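Local structure of putative membrane transport protein (Vibrio parahaemolyticus RIMD 2210633, 3CK6) at residues E[137-142]-E[209-214]; E[33-38]-E[109-114]; E[168-173]-E[234-239]. The protein probably carries zinc ions into the cell together with protons, as a homopentameric CorA-family transporter of the inner membrane whose cytoplasmic domain forms a funnel. The protein carries 1 engineered substitution. All coordinates share one frame; numbering follows the deposited sequence.

Contact 1 (E[137-142]-E[209-214]); sequences LLNQII and PHQYRF
Asn139 holds CG anti to its backbone N (chi1 -163°), which lays the amide alongside the Tyr212 ring, while Tyr212, with chi1 -85°, extends that ring from the facing helix so that the two side chains run antiparallel to each other side by side. The setting is a nearly parallel helix pair in the helical part of the CorA-type cytoplasmic domain: the axes of the two short segments come within 10.3 Å. The amide and ring planes are 27° apart and stacked, with Asn139 OD1 over one face of the ring and Asn139 CB lying 3.9 Å from Tyr212 CZ. Aliphatic groups approach the ring's edge, where Ile142 CD1 is 3.8 Å from Tyr212 CE2. Leu138, its CG also anti to the backbone N, runs across the Tyr212 side chain at about a right angle and sets CB 3.3 Å from Tyr212 OH. That hydroxyl donates to the carbonyl oxygen of Ala135; its approach to Asn139 N is too bent for a hydrogen bond. Leu197 of helix 173-199 also packs on the ring, making this a meeting of three helices. Both ends of the Asn139 amide are used. Asn139 OD1 accepts from Arg208 NE and lies 3.0 Å from Gln211 CB, a tight non-bonded contact, whereas Asn139 ND2 donates to a water at 3.0 Å, which in turn donates to Gln211 O at 2.8 Å.

Contact 2 (E[33-38]-E[109-114]); sequences WYHCER and STRKIP
The Trp33 indole has His35 CB over one face and Ser109 OG at its edge, and the same oxygen lies at the edge of the His35 imidazole. The Arg38 guanidinium carries the Arg111-Lys112 peptide over one face, and that of Arg111 has Pro114 CG over one face and Glu37 OE2 at its edge. The backbone beneath is a pair of parallel strands inside the domain's mixed sheet, in register His35-Ser109, Cys36-Thr110 and Glu37-Arg111. Four backbone hydrogen bonds join the segments: Ser109 N to Tyr34 O, Cys36 N to Ser109 O, Arg111 N to Cys36 O and Arg38 N to Arg111 O. Ser109 OG is gripped twice, receiving Trp33 NE1 at 2.9 Å and sharing a hydrogen bond of 2.7 Å with His35 ND1. Arg111 grips Glu37 in a side-on, two-nitrogen salt bridge, NE to OE1 and NH2 to OE2, both 2.9 Å; the nitrogens meet the carboxylate from above its plane, planes 68° apart. Arg38 NH2 bonds weakly to Thr110 OG1, which also bonds Arg99 O, and to Ser97 O. Arg111 NH1, 4.2 Å from His35 NE2, would be expected to favour a neutral imidazole, an effect the Glu37 carboxylate would partly offset.

Contact 3 (E[168-173]-E[234-239]); sequences ESTYNH and ALFQDE
A 3-10 segment at 168-170 runs into an inverse gamma turn centred on Tyr171, closed by Asn172 N bonding to Thr170 O at 2.8 Å, and Asn172 then occupies the N-cap position of helix 173-199. This sharp turn presents Tyr171 and His173 to helix 209-246, where Phe236 completes an aromatic cluster. Phe236, with CG anti to its backbone N (chi1 -170°), sends its ring outward so that its edge approaches the face of Tyr171. The pair is an offset edge-to-face contact: centroids lie 5.5 Å apart, planes at 85°, and Phe236 CZ is 3.7 Å from Tyr171 CE1. The opposite face of Tyr171 is backed by Glu168 CA, 3.6 Å above the ring centre, and its hydroxyl donates to Val165 O. His173 takes the crowded position, CG between backbone N and carbonyl carbon (chi1 51°), which puts CD2 at the edge of the Phe236 ring, 3.5 Å from Phe236 CD2. On its other flank His173 ND1 meets Gln237 CG at 3.8 Å, an apolar neighbour; ND1 is buried without a polar partner. The cluster thus joins the start of helix 173-199 and its preceding loop to helix 209-246, with Phe163 stacked on Phe236, Ile240 against Tyr171 and His173, and His242 of a neighbouring subunit meeting the His173 ring.

From the N terminus, contact 2 comes first: strand 106-111 returns beside strand 32-37 and closes a loop of 70 residues within the sheet before contact 1 opens. Contacts 1 and 3 cross. The chain opens contact 1 at 137-142 and contact 3 at 168-173, then closes contact 1 at 209-214 before contact 3 at 234-239. Both closures use helix 209-246, linking sites whose centres are about 38 Å apart; both touch the same neighbouring subunit, and contact 3 a further one. Contact 1 abuts contact 2, Leu137 CD2 lying 3.4 Å from Trp33 CG, joining sheet and helices. Contact 3, across the chain's centre from contact 2, joins helix 173-199's start and preceding loop to helix 209-246.

Contact 1 (E[137-142]-E[209-214])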
# COMPACT_ATOMS: atom_id res chain seq x y z
N LEU E 137 -18.86 3.97 -29.41
CA LEU E 137 -19.46 2.70 -29.03
C LEU E 137 -18.84 2.10 -27.77
O LEU E 137 -19.55 1.69 -26.84
CB LEU E 137 -19.38 1.71 -30.20
CG LEU E 137 -19.83 0.27 -29.88
CD1 LEU E 137 -21.32 0.26 -29.50
CD2 LEU E 137 -19.57 -0.62 -31.06
N LEU E 138 -17.51 2.01 -27.75
CA LEU E 138 -16.82 1.36 -26.63
C LEU E 138 -17.01 2.18 -25.34
O LEU E 138 -17.20 1.63 -24.27
CB LEU E 138 -15.35 1.20 -26.97
CG LEU E 138 -14.44 0.62 -25.88
CD1 LEU E 138 -14.97 -0.73 -25.43
CD2 LEU E 138 -13.00 0.52 -26.36
N ASN E 139 -16.95 3.50 -25.48
CA ASN E 139 -17.26 4.43 -24.38
C ASN E 139 -18.64 4.18 -23.81
O ASN E 139 -18.82 4.11 -22.59
CB ASN E 139 -17.11 5.87 -24.90
CG ASN E 139 -16.98 6.92 -23.78
OD1 ASN E 139 -16.59 8.05 -24.06
ND2 ASN E 139 -17.35 6.57 -22.53
N GLN E 140 -19.63 4.01 -24.68
CA GLN E 140 -21.01 3.73 -24.23
C GLN E 140 -21.15 2.36 -23.57
O GLN E 140 -21.93 2.22 -22.63
CB GLN E 140 -22.00 3.85 -25.38
CG GLN E 140 -22.24 5.29 -25.84
CD GLN E 140 -23.43 5.42 -26.77
OE1 GLN E 140 -24.23 4.48 -26.93
NE2 GLN E 140 -23.56 6.58 -27.41
N ILE E 141 -20.42 1.36 -24.04
CA ILE E 141 -20.43 0.05 -23.38
C ILE E 141 -19.91 0.17 -21.94
O ILE E 141 -20.56 -0.29 -20.98
CB ILE E 141 -19.61 -1.02 -24.17
CG1 ILE E 141 -20.26 -1.29 -25.54
CG2 ILE E 141 -19.48 -2.35 -23.35
CD1 ILE E 141 -19.36 -2.07 -26.53
N ILE E 142 -18.75 0.82 -21.79
CA ILE E 142 -18.12 1.02 -20.48
C ILE E 142 -19.07 1.80 -19.55
O ILE E 142 -19.38 1.35 -18.45
CB ILE E 142 -16.71 1.69 -20.63
CG1 ILE E 142 -15.73 0.72 -21.30
CG2 ILE E 142 -16.16 2.13 -19.29
CD1 ILE E 142 -14.50 1.39 -21.89
N PRO E 209 -10.70 11.92 -25.18
CA PRO E 209 -9.88 11.79 -23.97
C PRO E 209 -10.62 12.11 -22.65
O PRO E 209 -10.48 11.37 -21.69
CB PRO E 209 -8.69 12.71 -24.22
CG PRO E 209 -9.17 13.72 -25.27
CD PRO E 209 -10.21 12.99 -26.08
N HIS E 210 -11.45 13.16 -22.65
CA HIS E 210 -12.15 13.55 -21.43
C HIS E 210 -13.31 12.63 -21.09
O HIS E 210 -13.55 12.36 -19.90
CB HIS E 210 -12.59 15.02 -21.50
CG HIS E 210 -11.54 15.92 -22.05
ND1 HIS E 210 -11.83 17.06 -22.77
CD2 HIS E 210 -10.18 15.84 -22.03
CE1 HIS E 210 -10.71 17.65 -23.14
NE2 HIS E 210 -9.70 16.92 -22.72
N GLN E 211 -14.01 12.13 -22.11
CA GLN E 211 -15.09 11.17 -21.88
C GLN E 211 -14.60 9.88 -21.20
O GLN E 211 -15.22 9.39 -20.24
CB GLN E 211 -15.84 10.84 -23.18
CG GLN E 211 -16.47 12.05 -23.87
CD GLN E 211 -15.61 12.59 -25.00
OE1 GLN E 211 -14.40 12.74 -24.86
NE2 GLN E 211 -16.25 12.91 -26.12
N TYR E 212 -13.48 9.33 -21.68
CA TYR E 212 -12.96 8.10 -21.07
C TYR E 212 -12.50 8.38 -19.62
O TYR E 212 -12.69 7.53 -18.75
CB TYR E 212 -11.86 7.44 -21.92
CG TYR E 212 -12.38 6.52 -23.02
CD1 TYR E 212 -12.65 7.01 -24.28
CD2 TYR E 212 -12.63 5.13 -22.79
CE1 TYR E 212 -13.15 6.19 -25.31
CE2 TYR E 212 -13.13 4.29 -23.85
CZ TYR E 212 -13.38 4.84 -25.10
OH TYR E 212 -13.85 4.08 -26.19
N ARG E 213 -11.95 9.57 -19.36
CA ARG E 213 -11.63 9.95 -17.97
C ARG E 213 -12.83 10.08 -17.02
O ARG E 213 -12.71 9.70 -15.87
CB ARG E 213 -10.76 11.20 -17.88
CG ARG E 213 -9.27 10.89 -17.92
CD ARG E 213 -8.69 11.31 -19.23
NE ARG E 213 -7.26 11.03 -19.36
CZ ARG E 213 -6.68 10.71 -20.52
NH1 ARG E 213 -5.36 10.48 -20.57
NH2 ARG E 213 -7.42 10.59 -21.62
N PHE E 214 -13.94 10.64 -17.51
CA PHE E 214 -15.22 10.61 -16.79
C PHE E 214 -15.69 9.17 -16.49
O PHE E 214 -16.18 8.90 -15.39
CB PHE E 214 -16.31 11.37 -17.57
CG PHE E 214 -15.97 12.82 -17.88
CD1 PHE E 214 -15.22 13.58 -17.00
CD2 PHE E 214 -16.41 13.41 -19.06
CE1 PHE E 214 -14.90 14.92 -17.29
CE2 PHE E 214 -16.09 14.74 -19.36
CZ PHE E 214 -15.33 15.49 -18.47
O HOH W 1 -17.93 8.78 -20.55

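Contact 2 (E[33-38]-E[109-114])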
# COMPACT_ATOMS: atom_id res chain seq x y z
N TRP E 33 -18.72 -3.37 -36.01
CA TRP E 33 -18.93 -3.99 -34.71
C TRP E 33 -19.64 -5.33 -34.90
O TRP E 33 -20.65 -5.41 -35.60
CB TRP E 33 -19.74 -3.09 -33.79
CG TRP E 33 -20.11 -3.70 -32.47
CD1 TRP E 33 -19.32 -4.50 -31.67
CD2 TRP E 33 -21.36 -3.55 -31.78
NE1 TRP E 33 -20.01 -4.84 -30.52
CE2 TRP E 33 -21.26 -4.27 -30.56
CE3 TRP E 33 -22.55 -2.85 -32.05
CZ2 TRP E 33 -22.31 -4.34 -29.63
CZ3 TRP E 33 -23.61 -2.91 -31.11
CH2 TRP E 33 -23.47 -3.65 -29.92
N TYR E 34 -19.08 -6.38 -34.31
CA TYR E 34 -19.62 -7.72 -34.34
C TYR E 34 -19.92 -8.11 -32.89
O TYR E 34 -19.01 -8.20 -32.06
CB TYR E 34 -18.61 -8.69 -34.94
CG TYR E 34 -18.11 -8.26 -36.31
CD1 TYR E 34 -18.75 -8.70 -37.48
CD2 TYR E 34 -17.04 -7.37 -36.44
CE1 TYR E 34 -18.33 -8.27 -38.74
CE2 TYR E 34 -16.62 -6.93 -37.70
CZ TYR E 34 -17.26 -7.41 -38.84
OH TYR E 34 -16.84 -6.95 -40.08
N HIS E 35 -21.19 -8.32 -32.57
CA HIS E 35 -21.57 -8.78 -31.23
C HIS E 35 -21.89 -10.27 -31.33
O HIS E 35 -22.73 -10.65 -32.16
CB HIS E 35 -22.80 -8.00 -30.74
CG HIS E 35 -23.11 -8.22 -29.30
ND1 HIS E 35 -22.17 -8.05 -28.31
CD2 HIS E 35 -24.27 -8.55 -28.68
CE1 HIS E 35 -22.73 -8.30 -27.14
NE2 HIS E 35 -24.00 -8.59 -27.33
N CYS E 36 -21.23 -11.09 -30.52
CA CYS E 36 -21.25 -12.56 -30.69
C CYS E 36 -21.55 -13.37 -29.42
O CYS E 36 -21.30 -12.91 -28.31
CB CYS E 36 -19.93 -13.07 -31.25
SG CYS E 36 -19.37 -12.16 -32.71
N GLU E 37 -22.07 -14.58 -29.63
CA GLU E 37 -22.24 -15.59 -28.58
C GLU E 37 -20.91 -16.29 -28.31
O GLU E 37 -20.37 -16.98 -29.16
CB GLU E 37 -23.32 -16.61 -28.97
CG GLU E 37 -24.72 -16.03 -29.20
CD GLU E 37 -25.51 -15.77 -27.92
OE1 GLU E 37 -24.89 -15.60 -26.85
OE2 GLU E 37 -26.77 -15.72 -27.99
N ARG E 38 -20.37 -16.09 -27.11
CA ARG E 38 -19.07 -16.65 -26.76
C ARG E 38 -19.07 -18.19 -26.72
O ARG E 38 -18.04 -18.80 -27.02
CB ARG E 38 -18.59 -16.06 -25.43
CG ARG E 38 -17.24 -16.57 -24.95
CD ARG E 38 -16.60 -15.59 -23.97
NE ARG E 38 -17.29 -15.60 -22.68
CZ ARG E 38 -17.98 -14.57 -22.19
NH1 ARG E 38 -18.57 -14.70 -21.01
NH2 ARG E 38 -18.09 -13.42 -22.88
N SER E 109 -17.26 -7.99 -29.78
CA SER E 109 -17.63 -8.24 -28.40
C SER E 109 -18.32 -9.59 -28.28
O SER E 109 -19.04 -10.01 -29.20
CB SER E 109 -18.51 -7.11 -27.84
OG SER E 109 -19.71 -6.99 -28.57
N THR E 110 -18.09 -10.26 -27.15
CA THR E 110 -18.60 -11.61 -26.94
C THR E 110 -19.32 -11.65 -25.60
O THR E 110 -18.92 -10.97 -24.64
CB THR E 110 -17.50 -12.73 -26.97
OG1 THR E 110 -16.66 -12.64 -25.80
CG2 THR E 110 -16.66 -12.69 -28.25
N ARG E 111 -20.41 -12.41 -25.56
CA ARG E 111 -21.22 -12.51 -24.36
C ARG E 111 -21.60 -13.96 -24.09
O ARG E 111 -21.58 -14.80 -24.99
CB ARG E 111 -22.49 -11.64 -24.51
CG ARG E 111 -23.47 -12.16 -25.58
CD ARG E 111 -24.83 -12.36 -24.97
NE ARG E 111 -25.80 -13.05 -25.82
CZ ARG E 111 -26.86 -12.46 -26.36
NH1 ARG E 111 -27.07 -11.15 -26.17
NH2 ARG E 111 -27.71 -13.15 -27.11
N LYS E 112 -21.95 -14.24 -22.85
CA LYS E 112 -22.52 -15.54 -22.48
C LYS E 112 -24.03 -15.35 -22.31
O LYS E 112 -24.83 -16.10 -22.84
CB LYS E 112 -21.89 -16.06 -21.19
CG LYS E 112 -22.58 -17.36 -20.64
CD LYS E 112 -21.64 -18.12 -19.74
CE LYS E 112 -21.81 -17.73 -18.27
NZ LYS E 112 -21.11 -18.71 -17.36
N ILE E 113 -24.40 -14.31 -21.58
CA ILE E 113 -25.79 -14.03 -21.28
C ILE E 113 -25.99 -12.53 -21.49
O ILE E 113 -25.05 -11.79 -21.26
CB ILE E 113 -26.11 -14.40 -19.83
CG1 ILE E 113 -24.91 -14.05 -18.93
CG2 ILE E 113 -26.39 -15.87 -19.74
CD1 ILE E 113 -25.27 -13.38 -17.64
N PRO E 114 -27.18 -12.11 -21.94
CA PRO E 114 -27.41 -10.71 -22.31
C PRO E 114 -27.09 -9.68 -21.22
O PRO E 114 -27.30 -9.93 -20.04
CB PRO E 114 -28.89 -10.69 -22.68
CG PRO E 114 -29.16 -12.09 -23.15
CD PRO E 114 -28.38 -12.93 -22.20
O HOH W 2 -22.82 -17.58 -25.56
O HOH W 3 -26.30 -16.14 -24.87

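Contact 3 (E[168-173]-E[234-239])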
# COMPACT_ATOMS: atom_id res chain seq x y z
N GLU E 168 -35.59 -6.81 14.23
CA GLU E 168 -34.89 -7.98 13.68
C GLU E 168 -35.26 -8.33 12.24
O GLU E 168 -34.46 -8.93 11.50
CB GLU E 168 -35.09 -9.18 14.61
CG GLU E 168 -34.41 -9.00 15.97
CD GLU E 168 -34.75 -10.10 16.95
OE1 GLU E 168 -34.40 -11.27 16.68
OE2 GLU E 168 -35.35 -9.79 18.00
N SER E 169 -36.46 -7.92 11.82
CA SER E 169 -36.92 -8.10 10.44
C SER E 169 -36.07 -7.32 9.41
O SER E 169 -36.11 -7.64 8.22
CB SER E 169 -38.40 -7.73 10.30
OG SER E 169 -38.58 -6.32 10.19
N THR E 170 -35.32 -6.31 9.87
CA THR E 170 -34.48 -5.49 8.98
C THR E 170 -33.03 -6.00 8.83
O THR E 170 -32.21 -5.38 8.14
CB THR E 170 -34.47 -3.97 9.39
OG1 THR E 170 -33.60 -3.76 10.51
CG2 THR E 170 -35.87 -3.47 9.72
N TYR E 171 -32.72 -7.13 9.46
CA TYR E 171 -31.36 -7.64 9.56
C TYR E 171 -30.92 -8.36 8.29
O TYR E 171 -30.58 -9.55 8.33
CB TYR E 171 -31.24 -8.61 10.75
CG TYR E 171 -31.23 -7.99 12.15
CD1 TYR E 171 -31.67 -6.69 12.39
CD2 TYR E 171 -30.81 -8.75 13.24
CE1 TYR E 171 -31.66 -6.14 13.69
CE2 TYR E 171 -30.80 -8.23 14.53
CZ TYR E 171 -31.22 -6.93 14.75
OH TYR E 171 -31.21 -6.43 16.03
N ASN E 172 -30.90 -7.65 7.16
CA ASN E 172 -30.53 -8.25 5.88
C ASN E 172 -29.07 -7.96 5.50
O ASN E 172 -28.71 -7.99 4.32
CB ASN E 172 -31.47 -7.79 4.76
CG ASN E 172 -32.92 -8.03 5.09
OD1 ASN E 172 -33.34 -9.16 5.36
ND2 ASN E 172 -33.70 -6.96 5.09
N HIS E 173 -28.26 -7.69 6.51
CA HIS E 173 -26.88 -7.24 6.32
C HIS E 173 -25.93 -8.34 5.88
O HIS E 173 -24.90 -8.07 5.26
CB HIS E 173 -26.35 -6.56 7.59
CG HIS E 173 -26.55 -7.37 8.83
ND1 HIS E 173 -25.59 -8.22 9.32
CD2 HIS E 173 -27.60 -7.47 9.67
CE1 HIS E 173 -26.03 -8.80 10.42
NE2 HIS E 173 -27.25 -8.36 10.65
N ALA E 234 -20.43 -3.48 8.48
CA ALA E 234 -19.60 -3.72 9.67
C ALA E 234 -20.08 -2.95 10.91
O ALA E 234 -20.08 -3.49 12.03
CB ALA E 234 -18.13 -3.39 9.36
N LEU E 235 -20.54 -1.71 10.70
CA LEU E 235 -21.04 -0.90 11.80
C LEU E 235 -22.39 -1.40 12.31
O LEU E 235 -22.64 -1.38 13.52
CB LEU E 235 -21.13 0.59 11.42
CG LEU E 235 -21.68 1.61 12.43
CD1 LEU E 235 -21.06 1.51 13.81
CD2 LEU E 235 -21.44 3.00 11.87
N PHE E 236 -23.27 -1.82 11.41
CA PHE E 236 -24.54 -2.39 11.83
C PHE E 236 -24.34 -3.69 12.61
O PHE E 236 -25.09 -3.98 13.53
CB PHE E 236 -25.52 -2.57 10.67
CG PHE E 236 -26.92 -2.93 11.12
CD1 PHE E 236 -27.63 -2.11 12.00
CD2 PHE E 236 -27.53 -4.11 10.67
CE1 PHE E 236 -28.91 -2.45 12.43
CE2 PHE E 236 -28.82 -4.45 11.08
CZ PHE E 236 -29.51 -3.63 11.97
N GLN E 237 -23.30 -4.46 12.25
CA GLN E 237 -22.89 -5.65 13.01
C GLN E 237 -22.44 -5.30 14.43
O GLN E 237 -22.77 -6.02 15.40
CB GLN E 237 -21.82 -6.44 12.25
CG GLN E 237 -22.37 -7.15 11.02
CD GLN E 237 -21.31 -7.85 10.18
OE1 GLN E 237 -21.46 -9.03 9.81
NE2 GLN E 237 -20.22 -7.14 9.88
N ASP E 238 -21.70 -4.20 14.57
CA ASP E 238 -21.34 -3.65 15.89
C ASP E 238 -22.57 -3.17 16.66
O ASP E 238 -22.64 -3.34 17.88
CB ASP E 238 -20.33 -2.49 15.77
CG ASP E 238 -18.95 -2.95 15.34
OD1 ASP E 238 -18.12 -2.07 15.00
OD2 ASP E 238 -18.67 -4.17 15.30
N GLU E 239 -23.52 -2.55 15.96
CA GLU E 239 -24.79 -2.11 16.56
C GLU E 239 -25.56 -3.26 17.21
O GLU E 239 -25.97 -3.16 18.38
CB GLU E 239 -25.68 -1.44 15.51
CG GLU E 239 -25.88 0.04 15.70
CD GLU E 239 -27.01 0.60 14.84
OE1 GLU E 239 -26.82 0.74 13.61
OE2 GLU E 239 -28.08 0.91 15.40